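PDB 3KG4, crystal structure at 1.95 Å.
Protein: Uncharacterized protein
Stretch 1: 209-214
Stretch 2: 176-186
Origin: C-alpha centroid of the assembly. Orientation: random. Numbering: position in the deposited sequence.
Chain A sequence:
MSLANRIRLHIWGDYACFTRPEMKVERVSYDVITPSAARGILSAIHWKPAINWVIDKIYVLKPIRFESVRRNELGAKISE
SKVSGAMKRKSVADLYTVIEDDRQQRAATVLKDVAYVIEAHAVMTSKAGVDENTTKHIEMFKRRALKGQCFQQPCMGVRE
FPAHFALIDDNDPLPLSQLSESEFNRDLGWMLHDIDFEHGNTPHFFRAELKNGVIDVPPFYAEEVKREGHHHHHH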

ATOM      1  N   GLU A 209      -1.140 -10.340  -9.427  1.00 24.84           N
ATOM      2  CA  GLU A 209      -2.391 -10.848 -10.004  1.00 25.55           C
ATOM      3  C   GLU A 209      -3.555 -10.477  -9.115  1.00 24.50           C
ATOM      4  O   GLU A 209      -3.546 -10.752  -7.909  1.00 24.55           O
ATOM      5  CB  GLU A 209      -2.351 -12.341 -10.199  1.00 27.28           C
ATOM      6  CG  GLU A 209      -3.733 -12.830 -10.675  1.00 33.76           C
ATOM      7  CD  GLU A 209      -3.762 -14.276 -11.099  1.00 41.91           C
ATOM      8  OE1 GLU A 209      -2.771 -15.001 -10.842  1.00 44.84           O
ATOM      9  OE2 GLU A 209      -4.807 -14.670 -11.685  1.00 48.15           O
ATOM     10  N   LEU A 210      -4.520  -9.820  -9.725  1.00 23.79           N
ATOM     11  CA  LEU A 210      -5.764  -9.453  -9.077  1.00 25.40           C
ATOM     12  C   LEU A 210      -6.695 -10.669  -9.172  1.00 26.71           C
ATOM     13  O   LEU A 210      -7.035 -11.102 -10.268  1.00 26.55           O
ATOM     14  CB  LEU A 210      -6.332  -8.268  -9.835  1.00 25.83           C
ATOM     15  CG  LEU A 210      -7.268  -7.253  -9.258  1.00 28.45           C
ATOM     16  CD1 LEU A 210      -7.013  -6.882  -7.757  1.00 30.83           C
ATOM     17  CD2 LEU A 210      -7.149  -6.048 -10.164  1.00 31.89           C
ATOM     18  N   LYS A 211      -7.053 -11.248  -8.051  1.00 28.24           N
ATOM     19  CA  LYS A 211      -7.986 -12.395  -8.047  1.00 30.15           C
ATOM     20  C   LYS A 211      -9.133 -12.025  -7.139  1.00 30.07           C
ATOM     21  O   LYS A 211      -8.946 -11.794  -5.951  1.00 29.03           O
ATOM     22  CB  LYS A 211      -7.329 -13.666  -7.548  1.00 30.85           C
ATOM     23  CG  LYS A 211      -6.172 -14.136  -8.360  1.00 33.91           C
ATOM     24  CD  LYS A 211      -5.497 -15.384  -7.736  1.00 40.06           C
ATOM     25  CE  LYS A 211      -6.255 -16.691  -8.067  1.00 44.02           C
ATOM     26  NZ  LYS A 211      -5.549 -17.965  -7.577  1.00 48.27           N
ATOM     27  N   ASN A 212     -10.314 -11.925  -7.725  1.00 30.75           N
ATOM     28  CA  ASN A 212     -11.480 -11.440  -7.018  1.00 31.36           C
ATOM     29  C   ASN A 212     -11.192 -10.181  -6.203  1.00 30.06           C
ATOM     30  O   ASN A 212     -11.512 -10.092  -5.026  1.00 31.47           O
ATOM     31  CB  ASN A 212     -12.043 -12.557  -6.160  1.00 32.13           C
ATOM     32  CG  ASN A 212     -12.545 -13.704  -7.014  1.00 36.10           C
ATOM     33  OD1 ASN A 212     -13.251 -13.476  -7.987  1.00 40.23           O
ATOM     34  ND2 ASN A 212     -12.121 -14.901  -6.709  1.00 39.22           N
ATOM     35  N   GLY A 213     -10.631  -9.208  -6.886  1.00 28.46           N
ATOM     36  CA  GLY A 213     -10.375  -7.894  -6.347  1.00 28.47           C
ATOM     37  C   GLY A 213      -9.196  -7.796  -5.411  1.00 26.54           C
ATOM     38  O   GLY A 213      -8.975  -6.723  -4.837  1.00 26.43           O
ATOM     39  N   VAL A 214      -8.457  -8.884  -5.219  1.00 26.71           N
ATOM     40  CA  VAL A 214      -7.368  -8.928  -4.251  1.00 26.57           C
ATOM     41  C   VAL A 214      -6.048  -9.407  -4.865  1.00 26.64           C
ATOM     42  O   VAL A 214      -6.012 -10.373  -5.649  1.00 25.60           O
ATOM     43  CB  VAL A 214      -7.675  -9.867  -3.030  1.00 28.54           C
ATOM     44  CG1 VAL A 214      -6.550  -9.809  -1.963  1.00 28.95           C
ATOM     45  CG2 VAL A 214      -8.998  -9.544  -2.402  1.00 30.17           C
TER
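Stretch 2, residues 176-186: LSQLSESEFNR

Stretch 2 has no regular helix or strand over most of its length; at its C-terminal end Arg186 pairs antiparallel with the strand of stretch 1; together the two stretches bury 413 Å². At the start of stretch 1, Glu209 lies at the margin of the contact, its CA 3.7 Å from Arg186 O, while its extended side chain (chi1 and chi2 both t) stays exposed to solvent. Leu210 is the centre of the pairing. Its N donates to Arg186 O at 2.9 Å, and its O accepts from Arg186 N at 3.1 Å, so the two residues form a hydrogen-bonded antiparallel pair with CA atoms 5.0 Å apart. Such a pair places both side chains on the same face of the sheet, and Leu210 CB accordingly lies 4.2 Å from Arg186 CB. From there the two side chains part: the arginine end leads away, and its NH2 makes a long, purely electrostatic salt bridge to Glu183 OE2 at 3.7 Å, whereas the buried leucine reaches back along stretch 2 and brings CD2 within 3.8 Å of Glu183 O. Asn185 CA also makes a CA-H...O contact with Leu210 O at 3.3 Å. The CA-to-CB bond of Lys211 points away from stretch 2 overall, although Lys211 CB still lies 4.2 Å from Asn185 OD1; Lys211 CA is closer, 3.4 Å from the same oxygen.

Here stretch 1 reverses in a type I' turn from Lys211 to Val214, closed by Lys211 N to Val214 O at 2.8 Å and Val214 N to Lys211 O at 3.0 Å. Both central residues have positive phi, and their amides are left to face stretch 2. Asn212 N donates to Asn185 OD1 at 2.9 Å; Gly213 N donates to Phe184 O, also at 2.9 Å. Asn212 CA lies over one face of the Phe184 ring, 3.6 Å from the centroid in a CH-pi contact, and Asn212 OD1 comes 3.4 Å from Phe184 CD2. Gly213 is buried: its CA lies 3.9 Å from Leu179 CD1 and 4.5 Å from Ser177 OG. An ideal CB here would fall 3.0 Å from Phe184 CE1, a clash, so the close fit depends on the absence of a side chain. A water extends the contact to the earlier part of stretch 2, donating to Gly213 O at 3.0 Å and hydrogen bonding with Ser177 OG, also 3.0 Å from the water oxygen. Val214 resumes an extended backbone and makes no contact with stretch 2.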

ATOM      1  N   LEU A 176     -16.861  -2.476  -0.012  1.00 45.50           N
ATOM      2  CA  LEU A 176     -17.208  -3.317  -1.161  1.00 45.45           C
ATOM      3  C   LEU A 176     -16.360  -2.837  -2.341  1.00 44.48           C
ATOM      4  O   LEU A 176     -15.995  -1.666  -2.390  1.00 43.22           O
ATOM      5  CB  LEU A 176     -18.713  -3.249  -1.476  1.00 46.15           C
ATOM      6  CG  LEU A 176     -19.399  -1.880  -1.378  1.00 47.56           C
ATOM      7  CD1 LEU A 176     -20.774  -1.909  -2.081  1.00 49.02           C
ATOM      8  CD2 LEU A 176     -19.565  -1.396   0.087  1.00 47.48           C
ATOM      9  N   SER A 177     -15.985  -3.753  -3.225  1.00 44.41           N
ATOM     10  CA  SER A 177     -15.290  -3.395  -4.452  1.00 45.09           C
ATOM     11  C   SER A 177     -16.330  -2.698  -5.315  1.00 45.11           C
ATOM     12  O   SER A 177     -17.511  -3.076  -5.288  1.00 44.63           O
ATOM     13  CB  SER A 177     -14.749  -4.630  -5.201  1.00 45.12           C
ATOM     14  OG  SER A 177     -13.306  -4.654  -5.308  1.00 48.94           O
ATOM     15  N   GLN A 178     -15.898  -1.722  -6.107  1.00 43.84           N
ATOM     16  CA  GLN A 178     -16.737  -1.205  -7.174  1.00 43.66           C
ATOM     17  C   GLN A 178     -16.135  -1.635  -8.506  1.00 42.86           C
ATOM     18  O   GLN A 178     -16.266  -0.947  -9.500  1.00 41.65           O
ATOM     19  CB  GLN A 178     -16.817   0.313  -7.059  1.00 44.52           C
ATOM     20  CG  GLN A 178     -17.486   0.806  -5.776  1.00 46.67           C
ATOM     21  CD  GLN A 178     -17.591   2.314  -5.746  1.00 51.30           C
ATOM     22  OE1 GLN A 178     -16.657   3.001  -5.334  1.00 53.85           O
ATOM     23  NE2 GLN A 178     -18.731   2.842  -6.187  1.00 52.33           N
ATOM     24  N   LEU A 179     -15.464  -2.785  -8.521  1.00 42.74           N
ATOM     25  CA  LEU A 179     -14.783  -3.261  -9.719  1.00 42.82           C
ATOM     26  C   LEU A 179     -15.754  -3.930 -10.688  1.00 44.53           C
ATOM     27  O   LEU A 179     -16.654  -4.628 -10.230  1.00 44.40           O
ATOM     28  CB  LEU A 179     -13.714  -4.278  -9.347  1.00 42.23           C
ATOM     29  CG  LEU A 179     -12.412  -3.731  -8.777  1.00 40.41           C
ATOM     30  CD1 LEU A 179     -11.391  -4.866  -8.628  1.00 37.41           C
ATOM     31  CD2 LEU A 179     -11.872  -2.587  -9.606  1.00 38.53           C
ATOM     32  N   SER A 180     -15.550  -3.742 -12.001  1.00 46.06           N
ATOM     33  CA  SER A 180     -16.345  -4.489 -12.995  1.00 48.55           C
ATOM     34  C   SER A 180     -16.155  -5.987 -12.772  1.00 49.25           C
ATOM     35  O   SER A 180     -15.015  -6.431 -12.512  1.00 49.48           O
ATOM     36  CB  SER A 180     -16.007  -4.107 -14.453  1.00 48.63           C
ATOM     37  OG  SER A 180     -14.627  -3.813 -14.664  1.00 51.16           O
ATOM     38  N   GLU A 181     -17.264  -6.746 -12.804  1.00 49.72           N
ATOM     39  CA  GLU A 181     -17.201  -8.215 -12.842  1.00 50.28           C
ATOM     40  C   GLU A 181     -15.976  -8.655 -13.663  1.00 50.28           C
ATOM     41  O   GLU A 181     -15.227  -9.526 -13.246  1.00 50.42           O
ATOM     42  CB  GLU A 181     -18.489  -8.827 -13.442  1.00 50.47           C
ATOM     43  N   SER A 182     -15.781  -7.999 -14.804  1.00 50.44           N
ATOM     44  CA  SER A 182     -14.673  -8.240 -15.732  1.00 50.53           C
ATOM     45  C   SER A 182     -13.335  -7.513 -15.439  1.00 50.46           C
ATOM     46  O   SER A 182     -12.399  -7.602 -16.244  1.00 51.64           O
ATOM     47  CB  SER A 182     -15.148  -7.807 -17.122  1.00 50.95           C
ATOM     48  OG  SER A 182     -15.553  -6.434 -17.126  1.00 49.81           O
ATOM     49  N   GLU A 183     -13.249  -6.753 -14.343  1.00 49.51           N
ATOM     50  CA  GLU A 183     -11.973  -6.129 -13.893  1.00 47.91           C
ATOM     51  C   GLU A 183     -11.541  -6.711 -12.535  1.00 45.16           C
ATOM     52  O   GLU A 183     -10.481  -6.399 -12.009  1.00 44.91           O
ATOM     53  CB  GLU A 183     -12.145  -4.612 -13.786  1.00 49.16           C
ATOM     54  CG  GLU A 183     -10.861  -3.806 -13.557  1.00 51.08           C
ATOM     55  CD  GLU A 183     -11.135  -2.298 -13.535  1.00 54.09           C
ATOM     56  OE1 GLU A 183     -12.321  -1.866 -13.421  1.00 58.70           O
ATOM     57  OE2 GLU A 183     -10.165  -1.541 -13.623  1.00 53.07           O
ATOM     58  N   PHE A 184     -12.379  -7.589 -12.013  1.00 41.73           N
ATOM     59  CA  PHE A 184     -12.186  -8.257 -10.762  1.00 40.00           C
ATOM     60  C   PHE A 184     -10.976  -9.220 -10.808  1.00 37.30           C
ATOM     61  O   PHE A 184     -10.385  -9.544  -9.791  1.00 35.49           O
ATOM     62  CB  PHE A 184     -13.494  -9.022 -10.489  1.00 40.38           C
ATOM     63  CG  PHE A 184     -13.886  -9.100  -9.044  1.00 42.75           C
ATOM     64  CD1 PHE A 184     -13.839  -7.983  -8.224  1.00 42.85           C
ATOM     65  CD2 PHE A 184     -14.324 -10.298  -8.509  1.00 46.55           C
ATOM     66  CE1 PHE A 184     -14.203  -8.055  -6.903  1.00 45.32           C
ATOM     67  CE2 PHE A 184     -14.690 -10.385  -7.175  1.00 48.03           C
ATOM     68  CZ  PHE A 184     -14.622  -9.250  -6.370  1.00 48.37           C
ATOM     69  N   ASN A 185     -10.666  -9.714 -12.002  1.00 35.73           N
ATOM     70  CA  ASN A 185      -9.629 -10.707 -12.199  1.00 35.56           C
ATOM     71  C   ASN A 185      -8.791 -10.213 -13.352  1.00 35.05           C
ATOM     72  O   ASN A 185      -9.324  -9.995 -14.449  1.00 34.79           O
ATOM     73  CB  ASN A 185     -10.241 -12.070 -12.501  1.00 35.84           C
ATOM     74  CG  ASN A 185     -10.974 -12.658 -11.312  1.00 35.49           C
ATOM     75  OD1 ASN A 185     -10.360 -13.120 -10.357  1.00 31.91           O
ATOM     76  ND2 ASN A 185     -12.311 -12.681 -11.385  1.00 38.34           N
ATOM     77  N   ARG A 186      -7.512  -9.926 -13.069  1.00 33.44           N
ATOM     78  CA  ARG A 186      -6.609  -9.298 -14.031  1.00 32.35           C
ATOM     79  C   ARG A 186      -5.149  -9.671 -13.739  1.00 30.78           C
ATOM     80  O   ARG A 186      -4.710  -9.563 -12.617  1.00 28.53           O
ATOM     81  CB  ARG A 186      -6.686  -7.774 -13.995  1.00 33.25           C
ATOM     82  CG  ARG A 186      -5.870  -7.135 -15.084  1.00 36.76           C
ATOM     83  CD  ARG A 186      -5.746  -5.610 -14.967  1.00 42.26           C
ATOM     84  NE  ARG A 186      -6.924  -4.942 -15.474  1.00 44.58           N
ATOM     85  CZ  ARG A 186      -6.990  -3.662 -15.824  1.00 45.90           C
ATOM     86  NH1 ARG A 186      -5.919  -2.876 -15.738  1.00 45.05           N
ATOM     87  NH2 ARG A 186      -8.141  -3.172 -16.284  1.00 46.30           N
TER
HETATM   88  O   HOH W   1     -11.471  -5.916  -3.321  1.00 53.49           O